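Local coordinates for YcaO (Methanopyrus kandleri, PDB 6CIB), which binds an adenine nucleotide and magnesium and, as a YcaO enzyme, probably carries out ATP-dependent thioamidation of a peptide backbone, at residues W22-E27 / Q70-A75; V125-N130 / K331-D336; E230-F235 / Q254-A259. All coordinates share one frame; numbering follows the deposited sequence.

Contact 1: W22-E27 / Q70-A75. With ADP (adenosine-5'-diphosphate), chain G.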
loop_
_atom_site.group_PDB
_atom_site.type_symbol
_atom_site.label_atom_id
_atom_site.label_comp_id
_atom_site.label_asym_id
_atom_site.label_seq_id
_atom_site.Cartn_x
_atom_site.Cartn_y
_atom_site.Cartn_z
ATOM N N TRP A 22 21.417 5.841 7.776
ATOM C CA TRP A 22 21.297 4.548 8.446
ATOM C C TRP A 22 21.230 3.364 7.456
ATOM O O TRP A 22 21.915 2.354 7.655
ATOM C CB TRP A 22 20.073 4.613 9.367
ATOM C CG TRP A 22 19.671 3.367 10.108
ATOM C CD1 TRP A 22 20.121 2.953 11.336
ATOM C CD2 TRP A 22 18.680 2.415 9.704
ATOM N NE1 TRP A 22 19.488 1.786 11.705
ATOM C CE2 TRP A 22 18.597 1.436 10.726
ATOM C CE3 TRP A 22 17.859 2.285 8.570
ATOM C CZ2 TRP A 22 17.729 0.339 10.647
ATOM C CZ3 TRP A 22 16.990 1.187 8.490
ATOM C CH2 TRP A 22 16.938 0.232 9.523
ATOM N N ILE A 23 20.422 3.495 6.394
ATOM C CA ILE A 23 20.344 2.487 5.308
ATOM C C ILE A 23 21.729 2.257 4.685
ATOM O O ILE A 23 22.141 1.110 4.471
ATOM C CB ILE A 23 19.293 2.878 4.217
ATOM C CG1 ILE A 23 17.857 2.685 4.743
ATOM C CG2 ILE A 23 19.498 2.093 2.920
ATOM C CD1 ILE A 23 16.785 3.449 3.970
ATOM N N ARG A 24 22.434 3.354 4.416
ATOM C CA ARG A 24 23.755 3.313 3.795
ATOM C C ARG A 24 24.824 2.691 4.691
ATOM O O ARG A 24 25.624 1.871 4.229
ATOM C CB ARG A 24 24.168 4.702 3.333
ATOM C CG ARG A 24 23.599 5.040 1.975
ATOM C CD ARG A 24 23.577 6.529 1.736
ATOM N NE ARG A 24 22.992 6.829 0.432
ATOM C CZ ARG A 24 22.742 8.049 -0.034
ATOM N NH1 ARG A 24 23.007 9.128 0.698
ATOM N NH2 ARG A 24 22.201 8.186 -1.241
ATOM N N HIS A 25 24.818 3.072 5.968
ATOM C CA HIS A 25 25.759 2.537 6.953
ATOM C C HIS A 25 25.606 1.022 7.106
ATOM O O HIS A 25 26.606 0.292 7.151
ATOM C CB HIS A 25 25.574 3.229 8.305
ATOM C CG HIS A 25 26.428 2.658 9.393
ATOM N ND1 HIS A 25 25.915 1.884 10.411
ATOM C CD2 HIS A 25 27.764 2.725 9.605
ATOM C CE1 HIS A 25 26.896 1.510 11.214
ATOM N NE2 HIS A 25 28.028 2.008 10.747
ATOM N N ARG A 26 24.352 0.570 7.158
ATOM C CA ARG A 26 24.004 -0.836 7.345
ATOM C C ARG A 26 24.090 -1.666 6.059
ATOM O O ARG A 26 23.883 -2.885 6.092
ATOM C CB ARG A 26 22.593 -0.941 7.906
ATOM C CG ARG A 26 22.480 -0.731 9.400
ATOM C CD ARG A 26 21.021 -0.846 9.777
ATOM N NE ARG A 26 20.801 -1.010 11.210
ATOM C CZ ARG A 26 20.548 -2.171 11.809
ATOM N NH1 ARG A 26 20.492 -3.302 11.108
ATOM N NH2 ARG A 26 20.357 -2.197 13.124
ATOM N N GLU A 27 24.356 -0.992 4.937
ATOM C CA GLU A 27 24.548 -1.621 3.623
ATOM C C GLU A 27 23.347 -2.485 3.211
ATOM O O GLU A 27 23.503 -3.557 2.599
ATOM C CB GLU A 27 25.867 -2.409 3.593
ATOM C CG GLU A 27 27.098 -1.550 3.867
ATOM C CD GLU A 27 28.422 -2.275 3.653
ATOM O OE1 GLU A 27 28.445 -3.357 3.033
ATOM O OE2 GLU A 27 29.462 -1.742 4.098
ATOM N N GLN A 70 13.866 11.106 0.307
ATOM C CA GLN A 70 12.724 10.215 0.622
ATOM C C GLN A 70 12.500 9.146 -0.453
ATOM O O GLN A 70 12.199 8.003 -0.128
ATOM C CB GLN A 70 11.423 10.999 0.903
ATOM C CG GLN A 70 10.159 10.145 1.140
ATOM C CD GLN A 70 10.281 9.112 2.268
ATOM O OE1 GLN A 70 11.137 9.218 3.151
ATOM N NE2 GLN A 70 9.401 8.103 2.241
ATOM N N ALA A 71 12.670 9.523 -1.720
ATOM C CA ALA A 71 12.566 8.567 -2.820
ATOM C C ALA A 71 13.596 7.446 -2.696
ATOM O O ALA A 71 13.290 6.282 -2.985
ATOM C CB ALA A 71 12.697 9.275 -4.159
ATOM N N ARG A 72 14.805 7.801 -2.255
ATOM C CA ARG A 72 15.897 6.842 -2.091
ATOM C C ARG A 72 15.701 5.937 -0.866
ATOM O O ARG A 72 16.053 4.761 -0.904
ATOM C CB ARG A 72 17.266 7.549 -2.101
ATOM C CG ARG A 72 17.642 7.975 -3.512
ATOM C CD ARG A 72 18.970 8.691 -3.650
ATOM N NE ARG A 72 19.211 8.968 -5.063
ATOM C CZ ARG A 72 20.032 9.903 -5.543
ATOM N NH1 ARG A 72 20.724 10.696 -4.734
ATOM N NH2 ARG A 72 20.152 10.047 -6.856
ATOM N N VAL A 73 15.125 6.488 0.199
ATOM C CA VAL A 73 14.697 5.705 1.367
ATOM C C VAL A 73 13.571 4.744 0.970
ATOM O O VAL A 73 13.639 3.547 1.258
ATOM C CB VAL A 73 14.241 6.614 2.535
ATOM C CG1 VAL A 73 13.624 5.785 3.663
ATOM C CG2 VAL A 73 15.411 7.435 3.068
ATOM N N SER A 74 12.554 5.285 0.300
ATOM C CA SER A 74 11.395 4.514 -0.173
ATOM C C SER A 74 11.828 3.327 -1.050
ATOM O O SER A 74 11.366 2.202 -0.841
ATOM C CB SER A 74 10.449 5.454 -0.937
ATOM O OG SER A 74 9.488 4.752 -1.683
ATOM N N ALA A 75 12.717 3.580 -2.016
ATOM C CA ALA A 75 13.216 2.517 -2.899
ATOM C C ALA A 75 13.982 1.442 -2.125
ATOM O O ALA A 75 13.755 0.251 -2.348
ATOM C CB ALA A 75 14.064 3.081 -4.033
HETATM P PB ADP G . 4.160 2.435 -0.130
HETATM O O1B ADP G . 4.255 1.761 1.223
HETATM O O2B ADP G . 2.780 2.956 -0.477
HETATM O O3B ADP G . 4.836 1.698 -1.263
HETATM P PA ADP G . 6.488 4.167 -0.035
HETATM O O1A ADP G . 6.607 5.500 0.652
HETATM O O2A ADP G . 6.890 4.114 -1.485
HETATM O O3A ADP G . 4.936 3.826 0.112
HETATM O "O5'" ADP G . 7.313 3.090 0.825
HETATM C "C5'" ADP G . 7.883 1.860 0.342
HETATM C "C4'" ADP G . 8.402 1.040 1.538
HETATM O "O4'" ADP G . 9.393 1.792 2.256
HETATM C "C3'" ADP G . 7.324 0.722 2.578
HETATM O "O3'" ADP G . 7.636 -0.517 3.244
HETATM C "C2'" ADP G . 7.441 1.864 3.572
HETATM O "O2'" ADP G . 6.914 1.533 4.854
HETATM C "C1'" ADP G . 8.947 2.108 3.587
HETATM N N9 ADP G . 9.313 3.510 3.888
HETATM C C8 ADP G . 9.003 4.579 3.132
HETATM N N7 ADP G . 9.482 5.717 3.685
HETATM C C5 ADP G . 10.132 5.381 4.804
HETATM C C6 ADP G . 10.878 6.116 5.853
HETATM N N6 ADP G . 11.015 7.461 5.780
HETATM N N1 ADP G . 11.401 5.392 6.872
HETATM C C2 ADP G . 11.267 4.045 6.951
HETATM N N3 ADP G . 10.606 3.316 6.025
HETATM C C4 ADP G . 10.027 3.920 4.943
#
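Val73 and Arg72 of segment 70-75 meet Ile23 and Arg24 of segment 22-27, while the same turn of helix presents other side chains to ADP. Gln70 comes first and holds the adenine. Its CG is anti to the backbone N (chi1 176°), and a bend at the next torsion brings the amide to the base. Gln70 NE2 donates to ADP N7 at 2.8 Å. Gln70 OE1 accepts from ADP N6 at 3.2 Å, in a less straight bond. Both ends of the amide are used, which fixes its rotation. Arg72 runs out extended, and its CD lies 4.1 Å from Arg24 NH2. The two guanidinium planes stand 48° apart. Arg72 NH1 and Arg24 NH2 are like charges 4.5 Å apart. Glu48, in a long and weak ion pair with Arg72, probably offsets part of this. Val73 follows and packs two ways through one methyl. Its CG1 is 3.9 Å from Ile23 CD1 and 3.5 Å from ADP C6, so this one methyl is in contact with both Ile23 of helix 16-25 and the adenine ring. Ser74 closes the series. Its OG donates to ADP O2A at 2.7 Å, gripping the alpha-phosphate, and is also bonded to Lys64 N. Helix 68-85 is thus flanked by helix 16-25, where Val73 also touches Thr19 and Leu20, and by strand 45-54, on which Ala71 and Ala75 rest.

Contact 2: V125-N130 / K331-D336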
loop_
_atom_site.group_PDB
_atom_site.type_symbol
_atom_site.label_atom_id
_atom_site.label_comp_id
_atom_site.label_asym_id
_atom_site.label_seq_id
_atom_site.Cartn_x
_atom_site.Cartn_y
_atom_site.Cartn_z
ATOM N N VAL A 125 -2.541 -15.882 16.885
ATOM C CA VAL A 125 -3.354 -16.512 15.838
ATOM C C VAL A 125 -2.433 -16.956 14.692
ATOM O O VAL A 125 -1.553 -16.199 14.267
ATOM C CB VAL A 125 -4.546 -15.611 15.374
ATOM C CG1 VAL A 125 -4.080 -14.251 14.858
ATOM C CG2 VAL A 125 -5.425 -16.314 14.347
ATOM N N TYR A 126 -2.623 -18.191 14.228
ATOM C CA TYR A 126 -1.845 -18.725 13.108
ATOM C C TYR A 126 -2.443 -18.350 11.762
ATOM O O TYR A 126 -3.657 -18.415 11.557
ATOM C CB TYR A 126 -1.644 -20.242 13.230
ATOM C CG TYR A 126 -0.669 -20.607 14.326
ATOM C CD1 TYR A 126 0.705 -20.668 14.071
ATOM C CD2 TYR A 126 -1.117 -20.863 15.632
ATOM C CE1 TYR A 126 1.605 -20.990 15.081
ATOM C CE2 TYR A 126 -0.224 -21.178 16.650
ATOM C CZ TYR A 126 1.135 -21.244 16.367
ATOM O OH TYR A 126 2.024 -21.561 17.365
ATOM N N VAL A 127 -1.563 -17.940 10.856
ATOM C CA VAL A 127 -1.944 -17.456 9.535
ATOM C C VAL A 127 -1.247 -18.364 8.521
ATOM O O VAL A 127 -0.086 -18.727 8.739
ATOM C CB VAL A 127 -1.561 -15.957 9.384
ATOM C CG1 VAL A 127 -1.681 -15.461 7.951
ATOM C CG2 VAL A 127 -2.449 -15.101 10.275
ATOM N N PRO A 128 -1.946 -18.749 7.428
ATOM C CA PRO A 128 -1.298 -19.590 6.409
ATOM C C PRO A 128 -0.081 -18.893 5.826
ATOM O O PRO A 128 -0.080 -17.660 5.703
ATOM C CB PRO A 128 -2.378 -19.744 5.328
ATOM C CG PRO A 128 -3.673 -19.476 6.033
ATOM C CD PRO A 128 -3.339 -18.424 7.050
ATOM N N ALA A 129 0.946 -19.675 5.494
ATOM C CA ALA A 129 2.165 -19.147 4.870
ATOM C C ALA A 129 1.876 -18.358 3.590
ATOM O O ALA A 129 2.536 -17.350 3.337
ATOM C CB ALA A 129 3.173 -20.259 4.613
ATOM N N ASN A 130 0.868 -18.792 2.826
ATOM C CA ASN A 130 0.448 -18.126 1.571
ATOM C C ASN A 130 -0.157 -16.739 1.819
ATOM O O ASN A 130 -0.265 -15.926 0.894
ATOM C CB ASN A 130 -0.552 -19.002 0.792
ATOM C CG ASN A 130 -0.728 -18.568 -0.668
ATOM O OD1 ASN A 130 0.214 -18.592 -1.463
ATOM N ND2 ASN A 130 -1.948 -18.188 -1.027
ATOM N N LYS A 331 -10.824 -9.739 11.634
ATOM C CA LYS A 331 -9.696 -9.605 12.573
ATOM C C LYS A 331 -8.534 -8.817 11.980
ATOM O O LYS A 331 -8.269 -8.919 10.777
ATOM C CB LYS A 331 -9.190 -10.986 13.005
ATOM C CG LYS A 331 -10.203 -11.825 13.763
ATOM C CD LYS A 331 -9.668 -13.234 13.957
ATOM C CE LYS A 331 -10.678 -14.094 14.692
ATOM N NZ LYS A 331 -10.010 -15.330 15.184
ATOM N N VAL A 332 -7.845 -8.056 12.832
ATOM C CA VAL A 332 -6.629 -7.314 12.451
ATOM C C VAL A 332 -5.436 -8.109 12.966
ATOM O O VAL A 332 -5.206 -8.177 14.184
ATOM C CB VAL A 332 -6.614 -5.871 13.027
ATOM C CG1 VAL A 332 -5.319 -5.134 12.659
ATOM C CG2 VAL A 332 -7.820 -5.085 12.537
ATOM N N ILE A 333 -4.705 -8.734 12.043
ATOM C CA ILE A 333 -3.570 -9.600 12.393
ATOM C C ILE A 333 -2.242 -9.000 11.911
ATOM O O ILE A 333 -2.148 -8.518 10.781
ATOM C CB ILE A 333 -3.761 -11.035 11.844
ATOM C CG1 ILE A 333 -5.074 -11.655 12.379
ATOM C CG2 ILE A 333 -2.560 -11.915 12.183
ATOM C CD1 ILE A 333 -5.540 -12.911 11.657
ATOM N N GLU A 334 -1.237 -9.029 12.787
ATOM C CA GLU A 334 0.137 -8.651 12.464
ATOM C C GLU A 334 1.059 -9.882 12.536
ATOM O O GLU A 334 1.026 -10.638 13.519
ATOM C CB GLU A 334 0.627 -7.568 13.429
ATOM C CG GLU A 334 2.119 -7.258 13.347
ATOM C CD GLU A 334 2.660 -6.498 14.551
ATOM O OE1 GLU A 334 1.886 -6.145 15.467
ATOM O OE2 GLU A 334 3.881 -6.247 14.584
ATOM N N VAL A 335 1.864 -10.070 11.491
ATOM C CA VAL A 335 2.902 -11.100 11.473
ATOM C C VAL A 335 4.267 -10.429 11.348
ATOM O O VAL A 335 4.514 -9.672 10.409
ATOM C CB VAL A 335 2.691 -12.123 10.322
ATOM C CG1 VAL A 335 3.806 -13.164 10.291
ATOM C CG2 VAL A 335 1.331 -12.804 10.430
ATOM N N ASP A 336 5.143 -10.711 12.304
ATOM C CA ASP A 336 6.504 -10.180 12.323
ATOM C C ASP A 336 7.352 -10.834 11.225
ATOM O O ASP A 336 7.445 -12.062 11.159
ATOM C CB ASP A 336 7.124 -10.442 13.701
ATOM C CG ASP A 336 8.388 -9.631 13.957
ATOM O OD1 ASP A 336 8.949 -9.014 13.027
ATOM O OD2 ASP A 336 8.837 -9.615 15.119
#
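Within the five-stranded antiparallel sheet, Val125 and Val127 of outermost strand 124-128 pack on Ile333 and Val335 of strand 332-336. Ile333 is the central side chain. Its CG1 lies 3.7 Å from Val125 CG1, and the two side chains are nearly perpendicular. Val125 CG1 sits in the crowded position between its backbone N and carbonyl carbon (chi1 58°), which aims this methyl at the isoleucine. On its other branch, Ile333 CG2 is 3.7 Å from Val127 CG2, the two side chains running alongside each other in opposite senses. Ile333 CD1 reaches both valines. Strand 113-118 comes between the two strands in the sheet order, and Val125 and Val127 bond through their backbones to Gly116 and Val114 there. The segment axes approach to 8.6 Å at 76°, so the sheet is sharply twisted and folds over these apolar side chains. An alanine in place of Ile333 would lose CG2, CG1 and CD1 and is likely to open a gap under both Val125 and Val127. Val335 adds a looser contact, its CG2 being 4.4 Å from Val127 CB, and it also touches Val114. Val332 and Glu334 turn to helix 154-177, where they touch Leu162 and Val158.

Contact 3: E230-F235 / Q254-A259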
loop_
_atom_site.group_PDB
_atom_site.type_symbol
_atom_site.label_atom_id
_atom_site.label_comp_id
_atom_site.label_asym_id
_atom_site.label_seq_id
_atom_site.Cartn_x
_atom_site.Cartn_y
_atom_site.Cartn_z
ATOM N N GLU A 230 0.324 5.501 -20.272
ATOM C CA GLU A 230 0.459 6.635 -19.358
ATOM C C GLU A 230 -0.851 7.015 -18.662
ATOM O O GLU A 230 -0.925 8.030 -17.953
ATOM C CB GLU A 230 1.091 7.820 -20.086
ATOM C CG GLU A 230 2.511 7.492 -20.524
ATOM C CD GLU A 230 3.383 8.702 -20.747
ATOM O OE1 GLU A 230 4.550 8.494 -21.126
ATOM O OE2 GLU A 230 2.918 9.842 -20.550
HETATM N N MSE A 231 -1.873 6.185 -18.864
HETATM C CA MSE A 231 -3.140 6.311 -18.148
HETATM C C MSE A 231 -3.048 5.349 -17.005
HETATM O O MSE A 231 -3.300 4.148 -17.150
HETATM C CB MSE A 231 -4.347 6.059 -19.048
HETATM C CG MSE A 231 -4.548 7.294 -19.913
HETATM SE SE MSE A 231 -6.059 6.993 -21.140
HETATM C CE MSE A 231 -7.525 7.079 -19.837
ATOM N N VAL A 232 -2.649 5.892 -15.859
ATOM C CA VAL A 232 -2.349 5.112 -14.672
ATOM C C VAL A 232 -3.244 5.584 -13.529
ATOM O O VAL A 232 -3.951 6.601 -13.646
ATOM C CB VAL A 232 -0.845 5.200 -14.271
ATOM C CG1 VAL A 232 0.062 4.561 -15.328
ATOM C CG2 VAL A 232 -0.415 6.640 -13.975
HETATM N N MSE A 233 -3.211 4.845 -12.428
HETATM C CA MSE A 233 -3.964 5.211 -11.231
HETATM C C MSE A 233 -3.036 5.199 -10.056
HETATM O O MSE A 233 -2.106 4.401 -10.002
HETATM C CB MSE A 233 -5.093 4.214 -10.983
HETATM C CG MSE A 233 -6.118 4.155 -12.109
HETATM SE SE MSE A 233 -7.552 2.918 -11.548
HETATM C CE MSE A 233 -6.556 1.259 -11.859
ATOM N N GLY A 234 -3.274 6.105 -9.113
ATOM C CA GLY A 234 -2.554 6.136 -7.839
ATOM C C GLY A 234 -3.534 6.230 -6.683
ATOM O O GLY A 234 -4.618 6.803 -6.836
ATOM N N PHE A 235 -3.162 5.657 -5.536
ATOM C CA PHE A 235 -4.008 5.682 -4.339
ATOM C C PHE A 235 -3.220 6.011 -3.081
ATOM O O PHE A 235 -2.031 5.707 -2.980
ATOM C CB PHE A 235 -4.742 4.344 -4.145
ATOM C CG PHE A 235 -5.587 3.949 -5.315
ATOM C CD1 PHE A 235 -6.908 4.382 -5.412
ATOM C CD2 PHE A 235 -5.056 3.158 -6.342
ATOM C CE1 PHE A 235 -7.687 4.040 -6.516
ATOM C CE2 PHE A 235 -5.831 2.819 -7.446
ATOM C CZ PHE A 235 -7.146 3.255 -7.529
ATOM N N GLN A 254 5.189 7.629 -9.872
ATOM C CA GLN A 254 5.821 6.316 -9.898
ATOM C C GLN A 254 5.343 5.471 -11.089
ATOM O O GLN A 254 6.166 4.873 -11.804
ATOM C CB GLN A 254 5.556 5.580 -8.589
ATOM C CG GLN A 254 6.256 4.232 -8.460
ATOM C CD GLN A 254 6.158 3.680 -7.053
ATOM O OE1 GLN A 254 7.144 3.647 -6.316
ATOM N NE2 GLN A 254 4.964 3.284 -6.658
ATOM N N GLY A 255 4.022 5.445 -11.290
ATOM C CA GLY A 255 3.399 4.737 -12.412
ATOM C C GLY A 255 3.921 5.210 -13.760
ATOM O O GLY A 255 4.247 4.392 -14.621
ATOM N N LEU A 256 4.024 6.531 -13.926
ATOM C CA LEU A 256 4.528 7.121 -15.168
ATOM C C LEU A 256 5.986 6.821 -15.430
ATOM O O LEU A 256 6.366 6.562 -16.581
ATOM C CB LEU A 256 4.265 8.630 -15.217
ATOM C CG LEU A 256 2.789 9.043 -15.243
ATOM C CD1 LEU A 256 2.623 10.531 -14.986
ATOM C CD2 LEU A 256 2.137 8.627 -16.552
ATOM N N SER A 257 6.799 6.840 -14.371
ATOM C CA SER A 257 8.200 6.435 -14.463
ATOM C C SER A 257 8.326 5.000 -14.974
ATOM O O SER A 257 9.114 4.736 -15.890
ATOM C CB SER A 257 8.907 6.594 -13.113
ATOM O OG SER A 257 10.182 5.977 -13.134
HETATM N N MSE A 258 7.534 4.095 -14.394
HETATM C CA MSE A 258 7.523 2.671 -14.770
HETATM C C MSE A 258 7.099 2.439 -16.197
HETATM O O MSE A 258 7.726 1.639 -16.913
HETATM C CB MSE A 258 6.536 1.878 -13.911
HETATM C CG MSE A 258 6.754 2.052 -12.423
HETATM SE SE MSE A 258 8.353 1.052 -11.906
HETATM C CE MSE A 258 7.198 0.011 -10.688
ATOM N N ALA A 259 6.027 3.119 -16.614
ATOM C CA ALA A 259 5.485 2.958 -17.966
ATOM C C ALA A 259 6.482 3.462 -19.017
ATOM O O ALA A 259 6.670 2.820 -20.047
ATOM C CB ALA A 259 4.140 3.662 -18.094
#
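The backbones come close here, with the CA atoms of Glu230 and Leu256 5.9 Å apart and those of Val232 and Gly255 6.2 Å apart. Leu256 does most of the touching through one methyl. Its CD2 lies 3.4 Å from Glu230 O and 3.8 Å from Glu230 CB, and the leucine comes in across the glutamate chain. The same CD2 meets Val232 CG2 at 4.1 Å. Leu256 CG is anti to its own carbonyl carbon (chi1 -64°), and from there CD2 reaches the loop backbone. Glu230 O is not left to the methyl alone, since Thr223 OG1 bonds to it. Beyond CG the chain of Glu230 is extended, and its OE1 forms a salt bridge with Arg260, the residue after the helical segment. The aliphatic part of the glutamate packs while its charge is paired. Val232 lies against the helix backbone, with CG1 4.2 Å from Gly255 C. A side chain on Gly255 would point at the valine and crowd its CG2, so the glycine allows this close approach. Elsewhere on helix 241-260, Ser257 touches Val47 and Ile49 of strand 45-54. The arrangement is a beta-alpha unit: strand 233-238, at the outside of a three-stranded antiparallel sheet, leads into helix 241-260, whose end folds back onto the loop that opens the strand.

In the fold
Contact 2 is wholly buried, and contacts 1 and 3 are partly buried. Contact 2 joins two strands of one sheet by apolar packing alone. Contact 1 joins two helices and is mixed: apolar toward the nucleotide, charged where it meets solvent. Contact 3 sets a helix on the loop that leads into a strand, with methyl groups inside and a charge pair at one end. Only contact 1 includes residues that bind ADP. Contacts 1 and 3 come within about 5 Å at their nearest atoms, and strand 45-54 touches the helices of both, 68-85 and 241-260. Contacts 2 and 3 lie on opposite sides of the chain's centre, about 31 Å apart between centres.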